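Local coordinates for protein pectate lyase (Bacillus subtilis, PDB 5AMV) that cleaves polygalacturonate by calcium-dependent elimination, releasing oligosaccharides with unsaturated galacturonosyl groups at their non-reducing ends, at residues A[144-150]-A[186-192]; A[269-273]-A[389-393]; A[342-346]-A[365-369]. One frame throughout, in Å; residues are numbered along the deposited sequence.

Interaction 1 of 3, residues A[144-150]-A[186-192]; sequences NFQIKSD and ITINGGT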
loop_
_atom_site.group_PDB
_atom_site.type_symbol
_atom_site.label_atom_id
_atom_site.label_comp_id
_atom_site.label_asym_id
_atom_site.label_seq_id
_atom_site.Cartn_x
_atom_site.Cartn_y
_atom_site.Cartn_z
ATOM N N ASN A 144 -7.696 -0.850 -7.878
ATOM C CA ASN A 144 -6.240 -0.928 -7.651
ATOM C C ASN A 144 -5.633 0.007 -8.657
ATOM O O ASN A 144 -5.667 -0.270 -9.867
ATOM C CB ASN A 144 -5.790 -2.381 -7.859
ATOM C CG ASN A 144 -4.271 -2.603 -7.633
ATOM O OD1 ASN A 144 -3.430 -1.673 -7.506
ATOM N ND2 ASN A 144 -3.937 -3.837 -7.566
ATOM N N PHE A 145 -5.115 1.152 -8.192
ATOM C CA PHE A 145 -4.381 2.066 -9.087
ATOM C C PHE A 145 -2.957 1.531 -9.230
ATOM O O PHE A 145 -2.311 1.278 -8.221
ATOM C CB PHE A 145 -4.300 3.493 -8.519
ATOM C CG PHE A 145 -5.577 4.305 -8.614
ATOM C CD1 PHE A 145 -6.781 3.751 -9.060
ATOM C CD2 PHE A 145 -5.560 5.638 -8.155
ATOM C CE1 PHE A 145 -7.975 4.529 -9.109
ATOM C CE2 PHE A 145 -6.731 6.426 -8.202
ATOM C CZ PHE A 145 -7.930 5.867 -8.665
ATOM N N GLN A 146 -2.476 1.345 -10.473
ATOM C CA GLN A 146 -1.071 0.935 -10.669
ATOM C C GLN A 146 -0.295 2.105 -11.257
ATOM O O GLN A 146 -0.776 2.754 -12.182
ATOM C CB GLN A 146 -0.981 -0.302 -11.604
ATOM C CG GLN A 146 0.474 -0.675 -11.799
ATOM C CD GLN A 146 0.724 -2.006 -12.495
ATOM O OE1 GLN A 146 1.449 -2.862 -11.949
ATOM N NE2 GLN A 146 0.180 -2.176 -13.712
ATOM N N ILE A 147 0.870 2.403 -10.690
ATOM C CA ILE A 147 1.682 3.497 -11.197
ATOM C C ILE A 147 3.015 2.931 -11.670
ATOM O O ILE A 147 3.843 2.524 -10.846
ATOM C CB ILE A 147 1.884 4.673 -10.155
ATOM C CG1 ILE A 147 0.546 5.125 -9.572
ATOM C CG2 ILE A 147 2.637 5.818 -10.839
ATOM C CD1 ILE A 147 0.689 5.930 -8.218
ATOM N N LYS A 148 3.215 2.889 -12.991
ATOM C CA LYS A 148 4.493 2.457 -13.581
ATOM C C LYS A 148 5.241 3.649 -14.145
ATOM O O LYS A 148 6.391 3.525 -14.570
ATOM C CB LYS A 148 4.249 1.455 -14.744
ATOM C CG LYS A 148 3.338 0.308 -14.355
ATOM C CD LYS A 148 3.229 -0.799 -15.460
ATOM C CE LYS A 148 2.499 -0.289 -16.696
ATOM N NZ LYS A 148 2.506 -1.312 -17.816
ATOM N N SER A 149 4.588 4.798 -14.117
ATOM C CA SER A 149 5.046 5.998 -14.798
ATOM C C SER A 149 5.748 6.963 -13.833
ATOM O O SER A 149 5.883 6.699 -12.620
ATOM C CB SER A 149 3.812 6.676 -15.386
ATOM O OG SER A 149 2.905 6.988 -14.330
ATOM N N ASP A 150 6.181 8.100 -14.372
ATOM C CA ASP A 150 6.797 9.155 -13.580
ATOM C C ASP A 150 5.857 10.310 -13.336
ATOM O O ASP A 150 5.100 10.708 -14.222
ATOM C CB ASP A 150 8.054 9.685 -14.298
ATOM C CG ASP A 150 8.859 10.698 -13.455
ATOM O OD1 ASP A 150 9.660 10.228 -12.616
ATOM O OD2 ASP A 150 8.751 11.940 -13.635
ATOM N N ILE A 186 -3.046 0.866 -4.049
ATOM C CA ILE A 186 -2.115 1.520 -4.977
ATOM C C ILE A 186 -0.841 0.654 -5.060
ATOM O O ILE A 186 -0.251 0.297 -4.024
ATOM C CB ILE A 186 -1.711 2.943 -4.496
ATOM C CG1 ILE A 186 -2.939 3.843 -4.378
ATOM C CG2 ILE A 186 -0.650 3.576 -5.457
ATOM C CD1 ILE A 186 -2.632 5.193 -3.696
ATOM N N THR A 187 -0.478 0.291 -6.296
ATOM C CA THR A 187 0.692 -0.505 -6.550
ATOM C C THR A 187 1.675 0.366 -7.345
ATOM O O THR A 187 1.392 0.723 -8.480
ATOM C CB THR A 187 0.326 -1.766 -7.411
ATOM O OG1 THR A 187 -0.731 -2.532 -6.800
ATOM C CG2 THR A 187 1.565 -2.619 -7.597
ATOM N N ILE A 188 2.837 0.691 -6.766
ATOM C CA ILE A 188 3.875 1.426 -7.507
ATOM C C ILE A 188 4.817 0.425 -8.094
ATOM O O ILE A 188 5.566 -0.219 -7.361
ATOM C CB ILE A 188 4.610 2.445 -6.609
ATOM C CG1 ILE A 188 3.576 3.319 -5.889
ATOM C CG2 ILE A 188 5.589 3.281 -7.453
ATOM C CD1 ILE A 188 4.202 4.336 -4.852
ATOM N N ASN A 189 4.714 0.205 -9.408
ATOM C CA ASN A 189 5.457 -0.859 -10.047
ATOM C C ASN A 189 6.425 -0.201 -11.039
ATOM O O ASN A 189 6.063 0.037 -12.167
ATOM C CB ASN A 189 4.450 -1.809 -10.734
ATOM C CG ASN A 189 5.098 -2.821 -11.623
ATOM O OD1 ASN A 189 6.308 -3.052 -11.552
ATOM N ND2 ASN A 189 4.280 -3.473 -12.468
ATOM N N GLY A 190 7.629 0.139 -10.578
ATOM C CA GLY A 190 8.584 0.886 -11.379
ATOM C C GLY A 190 8.320 2.384 -11.380
ATOM O O GLY A 190 9.086 3.150 -11.944
ATOM N N GLY A 191 7.219 2.817 -10.748
ATOM C CA GLY A 191 6.849 4.226 -10.760
ATOM C C GLY A 191 7.849 5.100 -10.002
ATOM O O GLY A 191 8.504 4.669 -9.028
ATOM N N THR A 192 7.974 6.337 -10.456
ATOM C CA THR A 192 8.977 7.247 -9.917
ATOM C C THR A 192 8.375 8.643 -9.760
ATOM O O THR A 192 7.493 9.037 -10.519
ATOM C CB THR A 192 10.261 7.344 -10.843
ATOM O OG1 THR A 192 9.867 7.572 -12.211
ATOM C CG2 THR A 192 11.113 6.081 -10.794
HETATM O O HOH W 1 7.698 1.169 -14.808
#
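Two side-chain hydrogen bonds join the segments. Thr-192 OG1 donates to Asp-150 OD1 at 2.7 Å, and Asn-189 ND2 donates to Gln-146 OE1 at 2.9 Å. The backbones pair in parallel: Thr-187 N to Phe-145 O (2.8 Å), Ile-147 N to Thr-187 O (2.8 Å) and Asn-189 N to Ile-147 O (2.9 Å). The register then shifts by one residue. Gly-190, at positive phi, lies in this shift, and pairing resumes with Thr-192 N to Ser-149 O at 3.0 Å. At Gly-191 there is no room for a side chain: an ideal CB would lie 2.6 Å from Ile-147 O. On the apolar face, Ile-147 CD1 packs on Ile-186 CG2 at 3.9 Å. Thr-187 points to the other face and hydrogen-bonds the calcium ligand Asp-184. These strands are successive rungs of the parallel beta-helix, between strands 122-124 and 226-229. Their isoleucines meet Ile-194 and Ile-196 of strand 194-197 inside it.

Interaction 2 of 3, residues A[269-273]-A[389-393]; sequences HHNRY and VINQA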
loop_
_atom_site.group_PDB
_atom_site.type_symbol
_atom_site.label_atom_id
_atom_site.label_comp_id
_atom_site.label_asym_id
_atom_site.label_seq_id
_atom_site.Cartn_x
_atom_site.Cartn_y
_atom_site.Cartn_z
ATOM N N HIS A 269 6.008 9.960 6.107
ATOM C CA HIS A 269 5.849 10.779 7.315
ATOM C C HIS A 269 4.431 11.191 7.627
ATOM O O HIS A 269 3.622 11.342 6.739
ATOM C CB HIS A 269 6.835 11.983 7.292
ATOM C CG HIS A 269 6.459 13.092 6.342
ATOM N ND1 HIS A 269 5.596 14.114 6.693
ATOM C CD2 HIS A 269 6.847 13.346 5.060
ATOM C CE1 HIS A 269 5.459 14.941 5.669
ATOM N NE2 HIS A 269 6.208 14.504 4.669
ATOM N N HIS A 270 4.168 11.403 8.923
ATOM C CA HIS A 270 2.850 11.786 9.443
ATOM C C HIS A 270 1.713 10.876 9.000
ATOM O O HIS A 270 0.537 11.314 8.923
ATOM C CB HIS A 270 2.560 13.248 9.093
ATOM C CG HIS A 270 3.460 14.223 9.786
ATOM N ND1 HIS A 270 4.614 14.710 9.201
ATOM C CD2 HIS A 270 3.377 14.802 11.005
ATOM C CE1 HIS A 270 5.204 15.555 10.035
ATOM N NE2 HIS A 270 4.484 15.612 11.146
ATOM N N ASN A 271 2.051 9.625 8.719
ATOM C CA ASN A 271 0.998 8.646 8.511
ATOM C C ASN A 271 0.466 8.022 9.783
ATOM O O ASN A 271 1.182 7.882 10.789
ATOM C CB ASN A 271 1.485 7.553 7.586
ATOM C CG ASN A 271 1.973 8.102 6.274
ATOM O OD1 ASN A 271 1.176 8.566 5.433
ATOM N ND2 ASN A 271 3.304 8.063 6.067
ATOM N N ARG A 272 -0.814 7.649 9.735
ATOM C CA ARG A 272 -1.472 6.975 10.842
ATOM C C ARG A 272 -1.767 5.534 10.466
ATOM O O ARG A 272 -2.280 5.306 9.374
ATOM C CB ARG A 272 -2.782 7.717 11.153
ATOM C CG ARG A 272 -3.538 7.152 12.356
ATOM C CD ARG A 272 -4.800 8.012 12.606
ATOM N NE ARG A 272 -5.491 7.512 13.800
ATOM C CZ ARG A 272 -6.709 7.902 14.166
ATOM N NH1 ARG A 272 -7.373 8.784 13.418
ATOM N NH2 ARG A 272 -7.251 7.427 15.274
ATOM N N TYR A 273 -1.417 4.593 11.353
ATOM C CA TYR A 273 -1.680 3.152 11.128
ATOM C C TYR A 273 -2.460 2.667 12.327
ATOM O O TYR A 273 -1.910 2.555 13.423
ATOM C CB TYR A 273 -0.369 2.341 11.001
ATOM C CG TYR A 273 0.575 2.833 9.898
ATOM C CD1 TYR A 273 1.458 3.886 10.123
ATOM C CD2 TYR A 273 0.583 2.222 8.632
ATOM C CE1 TYR A 273 2.319 4.337 9.124
ATOM C CE2 TYR A 273 1.472 2.628 7.650
ATOM C CZ TYR A 273 2.296 3.708 7.888
ATOM O OH TYR A 273 3.155 4.186 6.935
ATOM N N VAL A 389 -0.815 13.694 14.109
ATOM C CA VAL A 389 -1.200 12.682 13.116
ATOM C C VAL A 389 -2.683 12.343 13.191
ATOM O O VAL A 389 -3.351 12.299 12.146
ATOM C CB VAL A 389 -0.294 11.447 13.237
ATOM C CG1 VAL A 389 -0.920 10.274 12.470
ATOM C CG2 VAL A 389 1.134 11.847 12.727
ATOM N N ILE A 390 -3.212 12.124 14.404
ATOM C CA ILE A 390 -4.650 11.880 14.539
ATOM C C ILE A 390 -5.460 13.044 13.946
ATOM O O ILE A 390 -6.409 12.849 13.180
ATOM C CB ILE A 390 -5.054 11.599 15.993
ATOM C CG1 ILE A 390 -4.537 10.232 16.423
ATOM C CG2 ILE A 390 -6.579 11.657 16.163
ATOM C CD1 ILE A 390 -4.811 9.930 17.941
ATOM N N ASN A 391 -5.065 14.263 14.280
ATOM C CA ASN A 391 -5.812 15.395 13.776
ATOM C C ASN A 391 -5.694 15.597 12.249
ATOM O O ASN A 391 -6.633 16.074 11.628
ATOM C CB ASN A 391 -5.322 16.655 14.472
ATOM C CG ASN A 391 -5.778 16.741 15.924
ATOM O OD1 ASN A 391 -6.771 16.132 16.317
ATOM N ND2 ASN A 391 -5.055 17.521 16.724
ATOM N N GLN A 392 -4.532 15.284 11.664
ATOM C CA GLN A 392 -4.262 15.725 10.278
ATOM C C GLN A 392 -4.227 14.635 9.196
ATOM O O GLN A 392 -4.247 14.947 8.007
ATOM C CB GLN A 392 -2.937 16.495 10.242
ATOM C CG GLN A 392 -2.972 17.763 11.172
ATOM C CD GLN A 392 -1.595 18.334 11.548
ATOM O OE1 GLN A 392 -0.659 18.286 10.773
ATOM N NE2 GLN A 392 -1.488 18.880 12.760
ATOM N N ALA A 393 -4.059 13.378 9.598
ATOM C CA ALA A 393 -3.855 12.315 8.601
ATOM C C ALA A 393 -5.142 11.765 8.010
ATOM O O ALA A 393 -6.126 11.512 8.696
ATOM C CB ALA A 393 -3.026 11.164 9.189
HETATM O O HOH W 2 -6.717 10.786 11.400
#
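Here the end of helix 382-392 packs against a bend in strand 266-274 of the parallel beta-helix. The contact is mainly apolar, with no direct hydrogen bond between the segments. The CA-to-CB bond of His-269 points away from the helix. His-269 ND1 lies 2.8 Å from His-270 ND1 in a hydrogen bond; either could be the donor. His-270 has left-handed backbone angles (phi 52°, psi 27°), which bend the strand. His-270 CA lies 3.7 Å from Val-389 CG2, and His-270 O lies 3.6 Å from Ala-393 CB. His-270 NE2 is hydrogen-bonded to Asp-380. The CA-to-CB bond of Asn-271 also points away from the helix; the side-chain amide hydrogen-bonds Asn-240 N and Met-237 O of the neighbouring coil. This is consistent with the internal asparagine stack known in pectate lyases. Asn-271 O still faces the helix, 3.6 Å from Val-389 CG1.

Arg-272 gives the largest share of this segment's contact. Arg-272 CB lies 3.4 Å from Val-389 CG1 and 4.0 Å from Ala-393 CB. The extended side chain passes Ile-390, whose CG1 sits over one face of the guanidinium, 3.9 Å from Arg-272 NE. That NE also forms a salt bridge with Glu-296. The CA-to-CB bond of Tyr-273 points away, opposite to that of Arg-272, as sides alternate along a strand. Ala-393 is the first residue to leave helical geometry, and Ala-393 N hydrogen-bonds Val-389 O at 2.9 Å. One water closes the contact: it accepts from Arg-272 NH1 at 2.9 Å and donates to Ile-390 O at 2.7 Å and Ala-393 O at 2.9 Å.

Interaction 3 of 3, residues A[342-346]-A[365-369]; sequences GTALY and LSSSV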
loop_
_atom_site.group_PDB
_atom_site.type_symbol
_atom_site.label_atom_id
_atom_site.label_comp_id
_atom_site.label_asym_id
_atom_site.label_seq_id
_atom_site.Cartn_x
_atom_site.Cartn_y
_atom_site.Cartn_z
ATOM N N GLY A 342 18.164 -9.029 6.871
ATOM C CA GLY A 342 17.920 -7.788 7.616
ATOM C C GLY A 342 18.896 -7.627 8.773
ATOM O O GLY A 342 18.881 -8.403 9.736
ATOM N N THR A 343 19.783 -6.659 8.665
ATOM C CA THR A 343 20.851 -6.531 9.656
ATOM C C THR A 343 20.963 -5.170 10.353
ATOM O O THR A 343 21.730 -5.019 11.307
ATOM C CB THR A 343 22.216 -6.863 9.010
ATOM O OG1 THR A 343 22.585 -5.820 8.087
ATOM C CG2 THR A 343 22.164 -8.194 8.292
ATOM N N ALA A 344 20.237 -4.156 9.873
ATOM C CA ALA A 344 20.495 -2.800 10.299
ATOM C C ALA A 344 19.188 -1.993 10.357
ATOM O O ALA A 344 18.297 -2.194 9.532
ATOM C CB ALA A 344 21.456 -2.119 9.334
ATOM N N LEU A 345 19.123 -1.101 11.334
ATOM C CA LEU A 345 17.994 -0.178 11.489
ATOM C C LEU A 345 18.517 1.019 12.263
ATOM O O LEU A 345 19.073 0.865 13.376
ATOM C CB LEU A 345 16.812 -0.830 12.215
ATOM C CG LEU A 345 15.699 0.093 12.747
ATOM C CD1 LEU A 345 14.903 0.732 11.546
ATOM C CD2 LEU A 345 14.785 -0.690 13.655
ATOM N N TYR A 346 18.378 2.202 11.685
ATOM C CA TYR A 346 18.577 3.410 12.469
ATOM C C TYR A 346 17.227 3.806 13.042
ATOM O O TYR A 346 16.293 3.997 12.286
ATOM C CB TYR A 346 19.100 4.575 11.604
ATOM C CG TYR A 346 19.342 5.857 12.370
ATOM C CD1 TYR A 346 18.294 6.716 12.715
ATOM C CD2 TYR A 346 20.624 6.199 12.789
ATOM C CE1 TYR A 346 18.523 7.863 13.459
ATOM C CE2 TYR A 346 20.865 7.349 13.504
ATOM C CZ TYR A 346 19.825 8.178 13.841
ATOM O OH TYR A 346 20.069 9.306 14.584
ATOM N N LEU A 365 20.478 -5.142 16.287
ATOM C CA LEU A 365 20.825 -4.821 14.893
ATOM C C LEU A 365 21.914 -3.755 14.891
ATOM O O LEU A 365 22.182 -3.155 15.941
ATOM C CB LEU A 365 19.587 -4.269 14.156
ATOM C CG LEU A 365 18.451 -5.271 13.990
ATOM C CD1 LEU A 365 17.216 -4.556 13.461
ATOM C CD2 LEU A 365 18.843 -6.435 13.059
ATOM N N SER A 366 22.539 -3.535 13.728
ATOM C CA SER A 366 23.429 -2.399 13.554
ATOM C C SER A 366 22.631 -1.095 13.607
ATOM O O SER A 366 21.504 -1.004 13.055
ATOM C CB SER A 366 24.192 -2.497 12.229
ATOM O OG SER A 366 24.809 -1.266 11.937
ATOM N N SER A 367 23.213 -0.105 14.268
ATOM C CA SER A 367 22.581 1.183 14.463
ATOM C C SER A 367 22.658 2.093 13.246
ATOM O O SER A 367 22.027 3.140 13.230
ATOM C CB SER A 367 23.200 1.891 15.669
ATOM O OG SER A 367 24.565 2.227 15.407
ATOM N N SER A 368 23.457 1.715 12.247
ATOM C CA SER A 368 23.650 2.532 11.061
ATOM C C SER A 368 23.120 1.792 9.848
ATOM O O SER A 368 23.244 0.572 9.766
ATOM C CB SER A 368 25.142 2.788 10.872
ATOM O OG SER A 368 25.803 1.550 10.658
ATOM N N VAL A 369 22.552 2.533 8.899
ATOM C CA VAL A 369 22.063 1.922 7.662
ATOM C C VAL A 369 22.816 2.484 6.456
ATOM O O VAL A 369 22.397 2.296 5.322
ATOM C CB VAL A 369 20.515 2.127 7.492
ATOM C CG1 VAL A 369 19.738 1.101 8.372
ATOM C CG2 VAL A 369 20.140 3.580 7.789
#
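Val-369 lays its CG1 methyl along the backbone of the other segment, 3.7 Å from Ala-344 C, from Leu-345 N and from Tyr-346 N. The same CG1 is 3.8 Å from Ala-344 CB, and Val-369 CG2 is 4.1 Å from Tyr-346 CB. At the other end Leu-365 packs on Leu-345. Leu-365 CD1 meets Leu-345 CB at 3.9 Å, and Leu-365 CD2 is 3.9 Å from Gly-342 O. Between these two side chains the backbones form a single bridge, Ala-344 with Ser-366. Ser-366 N donates to Thr-343 O at 3.0 Å, and Leu-345 N donates to Ser-366 O at 2.9 Å. After Ser-366 the segment 365-369 curls round, and Ser-368 O comes within 3.3 Å of Ala-344 CB. The bridge lies in loops, and segment 342-346 leads into strand 346-348 at Tyr-346. The pair lies at the surface, late in the beta-helix. Leu-345 reaches strands 310-312, 317-326 and 336-338, Leu-365 also touches strand 336-338, and Val-369 rests on Lys-317 and Tyr-319 of strand 317-326.

In the fold
The three contacts follow one another along the beta-helix without touching. Interaction 1 joins neighbouring rungs near the calcium site. The side chain of Thr-187 is about 5 Å from the calcium ion, which is bound by Asp-184, Asp-223 and Asp-227. Interaction 2 brings the C-terminal helix back to the beta-helix, away from the annotated sites. Its nearest atoms are about 10 Å from those of interaction 1. Interaction 3 falls in sequence between the two halves of interaction 2, and their centres are 25 Å apart. It too lies away from the annotated sites. Interactions 1 and 3 have centres 28 Å apart.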